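Local structure of putative prolyl-tRNA synthetase (Leishmania major, 5XIL) at residues Glu311-Leu319 and Val356-Arg366; Glu444-Ser455 and Pro470-Cys478. The protein probably joins L-proline to tRNA(Pro) at the expense of ATP, the chain here holding its catalytic core, anticodon-binding and C-terminal zinc-binding domains. All coordinates share one frame; numbering follows the deposited sequence. Where two conformers were deposited one is given.

Contact 1: Glu311-Leu319 and Val356-Arg366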
# COMPACT_ATOMS: atom_id res chain seq x y z
N GLU A 311 -29.52 28.59 -1.12
CA GLU A 311 -29.47 28.13 0.24
C GLU A 311 -29.40 26.58 0.26
O GLU A 311 -28.75 26.00 1.09
CB GLU A 311 -30.73 28.61 0.96
CG GLU A 311 -30.67 28.56 2.48
CD GLU A 311 -32.04 28.68 3.14
OE1 GLU A 311 -33.08 28.74 2.44
OE2 GLU A 311 -32.09 28.67 4.38
N LEU A 312 -30.17 25.95 -0.62
CA LEU A 312 -30.33 24.51 -0.61
C LEU A 312 -29.01 23.87 -1.04
O LEU A 312 -28.51 22.93 -0.43
CB LEU A 312 -31.47 24.09 -1.54
CG LEU A 312 -31.88 22.63 -1.40
CD1 LEU A 312 -32.54 22.40 -0.03
CD2 LEU A 312 -32.82 22.22 -2.52
N LEU A 313 -28.41 24.43 -2.06
CA LEU A 313 -27.15 23.88 -2.54
C LEU A 313 -26.06 24.07 -1.53
O LEU A 313 -25.25 23.20 -1.30
CB LEU A 313 -26.79 24.52 -3.88
CG LEU A 313 -27.74 24.16 -5.01
CD1 LEU A 313 -27.14 24.75 -6.27
CD2 LEU A 313 -28.00 22.67 -5.21
N ALA A 314 -26.05 25.23 -0.91
CA ALA A 314 -25.11 25.55 0.13
C ALA A 314 -25.25 24.63 1.34
O ALA A 314 -24.26 24.28 1.98
CB ALA A 314 -25.31 26.99 0.58
N SER A 315 -26.48 24.31 1.70
CA SER A 315 -26.72 23.41 2.80
C SER A 315 -26.19 21.97 2.45
O SER A 315 -25.73 21.27 3.34
CB SER A 315 -28.21 23.42 3.18
OG SER A 315 -28.99 22.61 2.31
N CYS A 316 -26.25 21.57 1.18
CA CYS A 316 -25.68 20.28 0.77
C CYS A 316 -24.18 20.24 1.00
O CYS A 316 -23.64 19.32 1.58
CB CYS A 316 -25.99 20.00 -0.69
SG CYS A 316 -27.71 19.63 -1.06
N TRP A 317 -23.51 21.29 0.59
CA TRP A 317 -22.09 21.44 0.79
C TRP A 317 -21.78 21.47 2.26
O TRP A 317 -20.85 20.91 2.70
CB TRP A 317 -21.60 22.74 0.15
CG TRP A 317 -21.49 22.73 -1.32
CD1 TRP A 317 -21.98 23.65 -2.16
CD2 TRP A 317 -20.83 21.75 -2.13
NE1 TRP A 317 -21.67 23.34 -3.45
CE2 TRP A 317 -20.97 22.17 -3.46
N ARG A 318 -22.57 22.18 3.02
CA ARG A 318 -22.31 22.25 4.42
C ARG A 318 -22.42 20.89 5.09
O ARG A 318 -21.67 20.55 6.01
CB ARG A 318 -23.30 23.21 5.07
CG ARG A 318 -23.13 23.37 6.56
CD ARG A 318 -23.81 24.67 7.00
NE ARG A 318 -25.29 24.65 6.92
CZ ARG A 318 -26.06 25.30 6.03
NH1 ARG A 318 -25.54 26.06 5.05
NH2 ARG A 318 -27.40 25.19 6.11
N LEU A 319 -23.45 20.18 4.73
CA LEU A 319 -23.66 18.84 5.26
C LEU A 319 -22.48 17.92 4.92
O LEU A 319 -21.95 17.21 5.76
CB LEU A 319 -25.00 18.29 4.77
CG LEU A 319 -25.25 16.82 5.21
CD1 LEU A 319 -25.29 16.75 6.73
CD2 LEU A 319 -26.53 16.20 4.67
N VAL A 356 -28.81 10.68 1.19
CA VAL A 356 -29.47 11.79 1.90
C VAL A 356 -30.12 12.62 0.81
O VAL A 356 -29.46 13.07 -0.09
CB VAL A 356 -28.50 12.68 2.72
CG1 VAL A 356 -29.27 13.95 3.20
CG2 VAL A 356 -27.90 11.99 3.89
N GLU A 357 -31.43 12.78 0.91
CA GLU A 357 -32.22 13.57 0.01
C GLU A 357 -32.55 14.86 0.78
O GLU A 357 -33.14 14.78 1.85
CB GLU A 357 -33.51 12.81 -0.33
CG GLU A 357 -33.29 11.37 -0.78
CD GLU A 357 -34.54 10.50 -0.89
OE1 GLU A 357 -35.68 11.05 -0.78
OE2 GLU A 357 -34.41 9.26 -1.10
N LEU A 358 -32.03 15.99 0.30
CA LEU A 358 -32.06 17.24 1.05
C LEU A 358 -32.93 18.21 0.22
O LEU A 358 -32.58 18.66 -0.89
CB LEU A 358 -30.67 17.77 1.28
CG LEU A 358 -30.41 18.67 2.46
CD1 LEU A 358 -28.98 19.13 2.54
CD2 LEU A 358 -31.23 19.92 2.42
N GLY A 359 -34.14 18.37 0.70
CA GLY A 359 -35.06 19.32 0.12
C GLY A 359 -35.52 20.46 1.04
O GLY A 359 -35.06 20.63 2.18
N PRO A 360 -36.45 21.26 0.52
CA PRO A 360 -36.96 22.42 1.30
C PRO A 360 -37.40 22.03 2.73
O PRO A 360 -36.99 22.67 3.71
CB PRO A 360 -38.12 22.88 0.46
CG PRO A 360 -37.69 22.60 -0.95
CD PRO A 360 -36.95 21.28 -0.87
N ARG A 361 -38.17 20.95 2.86
CA ARG A 361 -38.64 20.54 4.17
C ARG A 361 -37.57 19.96 5.10
O ARG A 361 -37.62 20.08 6.34
CB ARG A 361 -39.89 19.61 4.07
CG ARG A 361 -41.17 20.23 3.45
CD ARG A 361 -41.51 21.68 3.93
NE ARG A 361 -41.78 21.82 5.38
CZ ARG A 361 -41.67 22.96 6.08
NH1 ARG A 361 -41.26 24.10 5.49
NH2 ARG A 361 -41.93 22.98 7.39
N GLU A 362 -36.55 19.32 4.52
CA GLU A 362 -35.46 18.80 5.30
C GLU A 362 -34.67 19.95 5.78
O GLU A 362 -34.18 19.96 6.90
CB GLU A 362 -34.53 17.93 4.40
CG GLU A 362 -35.14 16.57 4.07
CD GLU A 362 -36.33 16.55 3.12
OE1 GLU A 362 -37.26 15.77 3.41
OE2 GLU A 362 -36.41 17.26 2.11
N LEU A 363 -34.52 20.96 4.95
CA LEU A 363 -33.87 22.13 5.42
C LEU A 363 -34.68 22.82 6.57
O LEU A 363 -34.16 23.08 7.65
CB LEU A 363 -33.69 23.06 4.24
CG LEU A 363 -32.90 24.32 4.45
CD1 LEU A 363 -31.62 24.11 5.21
CD2 LEU A 363 -32.65 24.91 3.06
N ALA A 364 -35.96 23.04 6.34
CA ALA A 364 -36.80 23.80 7.28
C ALA A 364 -36.93 23.09 8.61
O ALA A 364 -36.91 23.72 9.69
CB ALA A 364 -38.16 24.02 6.69
N GLU A 365 -37.08 21.77 8.57
CA GLU A 365 -37.17 20.98 9.77
C GLU A 365 -35.86 20.48 10.37
O GLU A 365 -35.89 19.82 11.41
CB GLU A 365 -38.12 19.77 9.56
CG GLU A 365 -39.51 20.07 9.09
CD GLU A 365 -40.39 20.77 10.13
OE1 GLU A 365 -40.05 20.80 11.34
OE2 GLU A 365 -41.45 21.26 9.71
N ARG A 366 -34.73 20.81 9.75
CA ARG A 366 -33.45 20.33 10.25
C ARG A 366 -33.64 18.85 10.50
O ARG A 366 -33.55 18.37 11.63
CB ARG A 366 -33.07 21.05 11.55
CG ARG A 366 -32.68 22.50 11.36
CD ARG A 366 -31.61 22.65 10.29
NE ARG A 366 -30.29 22.25 10.77
CZ ARG A 366 -29.14 22.67 10.24
NH1 ARG A 366 -29.15 23.49 9.21
NH2 ARG A 366 -27.99 22.25 10.75
O HOH W 1 -25.57 23.23 9.70
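L358 and L312 both carry CG opposite the backbone N (chi1 -155° and -170°), which brings their methyls together between helix 311-319 and strand 356-358. The two side chains run antiparallel past one another, with L312 CD1 3.7 Å from L358 CD2. L312 CD1 also rests on the backbone of G359, where the strand gives way to helix 360-365. In one of the two conformers of S315, its OG sits in the fork of L358, 3.5 Å from both CD1 and CD2. There the buried hydroxyl donates to L312 O at 2.8 Å, and OG and C316 N reach that carbonyl from the same face. L358 CD1 also meets C316 SG. Farther along, L319 CD2 and V356 CG1 come tip to tip at 3.8 Å. From the short helix, L363 CD1 faces S315 CB, and its CD2 lies against one face of the E311 carboxylate, 3.8 Å from CD. On the exposed side, the positively charged guanidinium groups of R318 and R366 meet edge to edge, nearly coplanar, with NH2 and NH1 3.9 Å apart. One water accepts from both R318 NE and R366 NH2. R366 NE bonds W383 O, and the W383 ring adds a cation-pi contact. R366 closes helix 360-365 in a Schellman motif. This is a helix laid against a mixed five-stranded sheet, as in the alpha/beta anticodon-binding domain of class IIa synthetases.

Contact 2: Glu444-Ser455 and Pro470-Cys478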
# COMPACT_ATOMS: atom_id res chain seq x y z
N GLU A 444 -14.26 -39.58 -1.59
CA GLU A 444 -14.33 -38.21 -2.17
C GLU A 444 -14.38 -38.22 -3.68
O GLU A 444 -15.17 -37.49 -4.32
CB GLU A 444 -13.13 -37.39 -1.67
CG GLU A 444 -13.00 -36.01 -2.19
CD GLU A 444 -11.88 -35.26 -1.45
OE1 GLU A 444 -11.14 -35.88 -0.60
OE2 GLU A 444 -11.76 -34.03 -1.71
N ASN A 445 -13.54 -39.05 -4.27
CA ASN A 445 -13.52 -39.18 -5.72
C ASN A 445 -14.86 -39.74 -6.29
O ASN A 445 -15.35 -39.32 -7.33
CB ASN A 445 -12.36 -40.13 -6.09
CG ASN A 445 -11.03 -39.41 -6.17
OD1 ASN A 445 -10.96 -38.24 -6.47
ND2 ASN A 445 -9.95 -40.13 -5.95
N GLN A 446 -15.39 -40.76 -5.61
CA GLN A 446 -16.63 -41.37 -6.01
C GLN A 446 -17.80 -40.36 -5.92
O GLN A 446 -18.62 -40.24 -6.82
CB GLN A 446 -16.94 -42.55 -5.11
CG GLN A 446 -18.00 -43.45 -5.77
CD GLN A 446 -18.59 -44.45 -4.83
OE1 GLN A 446 -17.87 -45.13 -4.08
NE2 GLN A 446 -19.92 -44.56 -4.85
N VAL A 447 -17.83 -39.58 -4.84
CA VAL A 447 -18.86 -38.52 -4.73
C VAL A 447 -18.83 -37.60 -5.95
O VAL A 447 -19.88 -37.30 -6.53
CB VAL A 447 -18.71 -37.77 -3.42
CG1 VAL A 447 -19.59 -36.50 -3.44
CG2 VAL A 447 -19.05 -38.68 -2.26
N LYS A 448 -17.64 -37.14 -6.36
CA LYS A 448 -17.57 -36.21 -7.46
C LYS A 448 -17.96 -36.87 -8.79
O LYS A 448 -18.69 -36.34 -9.63
CB LYS A 448 -16.19 -35.55 -7.48
CG LYS A 448 -16.05 -34.41 -8.47
CD LYS A 448 -14.66 -33.77 -8.30
CE LYS A 448 -14.52 -32.40 -8.93
NZ LYS A 448 -14.62 -32.45 -10.41
N LYS A 449 -17.51 -38.10 -8.98
CA LYS A 449 -17.91 -38.84 -10.17
C LYS A 449 -19.40 -39.11 -10.29
O LYS A 449 -19.98 -38.80 -11.28
CB LYS A 449 -17.22 -40.22 -10.18
CG LYS A 449 -17.63 -41.10 -11.34
CD LYS A 449 -16.85 -42.44 -11.23
CE LYS A 449 -17.10 -43.39 -12.42
NZ LYS A 449 -18.47 -43.94 -12.50
N ASP A 450 -19.97 -39.65 -9.23
CA ASP A 450 -21.38 -40.09 -9.17
C ASP A 450 -22.29 -38.88 -9.26
O ASP A 450 -23.35 -38.89 -9.93
CB ASP A 450 -21.66 -40.83 -7.84
CG ASP A 450 -21.07 -42.26 -7.78
OD1 ASP A 450 -20.54 -42.73 -8.79
OD2 ASP A 450 -21.19 -42.89 -6.73
N SER A 451 -21.90 -37.81 -8.57
CA SER A 451 -22.68 -36.55 -8.66
C SER A 451 -22.62 -35.93 -10.09
O SER A 451 -23.66 -35.49 -10.65
CB SER A 451 -22.28 -35.55 -7.58
OG SER A 451 -20.96 -35.06 -7.75
N ALA A 452 -21.46 -35.92 -10.72
CA ALA A 452 -21.39 -35.44 -12.10
C ALA A 452 -22.23 -36.30 -13.05
O ALA A 452 -22.95 -35.78 -13.90
CB ALA A 452 -19.97 -35.29 -12.61
N GLU A 453 -22.17 -37.60 -12.87
CA GLU A 453 -22.91 -38.53 -13.75
C GLU A 453 -24.44 -38.40 -13.53
O GLU A 453 -25.19 -38.30 -14.51
CB GLU A 453 -22.37 -39.96 -13.49
CG GLU A 453 -22.91 -41.02 -14.43
CD GLU A 453 -22.58 -40.75 -15.89
OE1 GLU A 453 -21.39 -40.50 -16.20
OE2 GLU A 453 -23.51 -40.82 -16.73
N GLU A 454 -24.91 -38.32 -12.27
CA GLU A 454 -26.33 -38.13 -12.02
C GLU A 454 -26.87 -36.78 -12.46
O GLU A 454 -28.06 -36.65 -12.65
CB GLU A 454 -26.71 -38.37 -10.53
CG GLU A 454 -26.46 -39.80 -10.04
CD GLU A 454 -26.79 -40.01 -8.59
OE1 GLU A 454 -27.39 -39.09 -8.00
OE2 GLU A 454 -26.49 -41.07 -7.96
N SER A 455 -26.03 -35.74 -12.53
CA SER A 455 -26.53 -34.35 -12.76
C SER A 455 -26.90 -34.16 -14.18
O SER A 455 -27.77 -33.36 -14.51
CB SER A 455 -25.44 -33.32 -12.45
OG SER A 455 -25.27 -33.32 -11.05
N PRO A 470 -20.65 -24.90 -16.81
CA PRO A 470 -19.85 -25.16 -15.58
C PRO A 470 -19.85 -26.62 -15.12
O PRO A 470 -20.67 -27.40 -15.54
CB PRO A 470 -20.52 -24.24 -14.54
CG PRO A 470 -21.93 -24.15 -15.01
CD PRO A 470 -21.79 -24.02 -16.52
N SER A 471 -18.93 -26.98 -14.24
CA SER A 471 -18.88 -28.31 -13.69
C SER A 471 -20.13 -28.58 -12.86
O SER A 471 -20.62 -27.69 -12.17
CB SER A 471 -17.61 -28.47 -12.82
OG SER A 471 -17.59 -27.51 -11.78
N MET A 472 -20.62 -29.80 -12.92
CA MET A 472 -21.75 -30.27 -12.13
C MET A 472 -21.40 -31.23 -11.05
O MET A 472 -22.23 -31.43 -10.11
CB MET A 472 -22.87 -30.86 -13.02
CG MET A 472 -23.42 -29.86 -14.02
SD MET A 472 -24.14 -28.38 -13.25
CE MET A 472 -24.00 -27.20 -14.59
N GLY A 473 -20.17 -31.79 -11.06
CA GLY A 473 -19.80 -32.68 -9.96
C GLY A 473 -19.54 -31.85 -8.71
O GLY A 473 -19.05 -30.75 -8.84
N ALA A 474 -19.81 -32.39 -7.51
CA ALA A 474 -19.49 -31.71 -6.27
C ALA A 474 -18.09 -32.12 -5.78
O ALA A 474 -17.80 -33.32 -5.63
CB ALA A 474 -20.48 -32.11 -5.22
N LYS A 475 -17.27 -31.14 -5.43
CA LYS A 475 -16.01 -31.46 -4.81
C LYS A 475 -16.10 -31.20 -3.34
O LYS A 475 -17.15 -30.63 -2.88
CB LYS A 475 -14.89 -30.60 -5.43
CG LYS A 475 -15.04 -29.11 -5.27
CD LYS A 475 -13.85 -28.57 -6.06
CE LYS A 475 -13.30 -27.31 -5.55
NZ LYS A 475 -11.96 -27.18 -6.24
N THR A 476 -15.05 -31.51 -2.58
CA THR A 476 -15.00 -31.06 -1.22
C THR A 476 -14.48 -29.60 -1.28
O THR A 476 -13.64 -29.21 -2.11
CB THR A 476 -14.14 -31.86 -0.28
OG1 THR A 476 -12.82 -31.90 -0.78
CG2 THR A 476 -14.68 -33.30 -0.10
N LEU A 477 -15.09 -28.82 -0.42
CA LEU A 477 -14.74 -27.43 -0.18
C LEU A 477 -13.79 -27.33 1.04
O LEU A 477 -12.67 -26.86 0.89
CB LEU A 477 -15.99 -26.56 -0.07
CG LEU A 477 -16.97 -26.67 -1.24
CD1 LEU A 477 -18.17 -25.79 -0.89
CD2 LEU A 477 -16.39 -26.20 -2.55
N CYS A 478 -14.17 -27.86 2.19
CA CYS A 478 -13.28 -27.96 3.33
C CYS A 478 -13.92 -28.86 4.33
O CYS A 478 -15.15 -29.11 4.29
CB CYS A 478 -12.98 -26.61 4.01
SG CYS A 478 -14.38 -25.89 4.85
O HOH W 2 -12.81 -32.85 -3.89
O HOH W 3 -16.04 -34.81 -3.98
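A474 and G473 bring their backbone right up to helix 444-455, with G473 CA only 3.8 Å from A452 CA. G473 has no side chain, and a CB there would run into K448 O. S451 OG fixes this close approach. It accepts from A474 N at 2.9 Å, with a nearly straight N-H...O angle of 169°. Its chi1 of 67° places OG where it also donates to V447 O, which thus takes OG and N of S451 on opposite faces. A474 O lies 3.3 Å from K448 CB, with a CH...O contact from K448 CA. Water 3 donates to both A474 O and E444 O. The K448 chain lies along K475, CE 4.0 Å from K475 CB, and K475 NZ salt-bridges E203. At the C-terminal end of the helix, S455 CB packs on M472 CB at 3.6 Å. Near its start T476 OG1 donates to E444 OE2 at 2.6 Å, from 46° above the carboxylate plane. Water 2 donates to the same oxygen and accepts from T476 N. T200 OG1 lies within bonding range of E444 OE2 and T476 OG1. The zinc ligand C443 of this C-terminal zinc-binding domain sits in the helix's first turn, next to E444. With T476 OG1 and water 2 both donating to E444 OE2, a negative charge there would probably be stabilised, while S451 OG passes hydrogen bonding from loop to helix.

Overall arrangement
Contact 1 and contact 2 lie on opposite sides of the chain's centre, with their own centres 58 Å apart. Their nearest atoms are about 38 Å apart, so they do not touch. Contact 1 closes before contact 2 opens along the chain. It belongs to the anticodon-binding domain and lies away from the metal sites. Contact 2 belongs to the C-terminal domain, close to the zinc held by C438, C443 and C493. The side chain of V447 is about 8 Å from that zinc. The side chain of E444 is about 13 Å from a bound magnesium. Neither contact is touched by the second chain of the assembly.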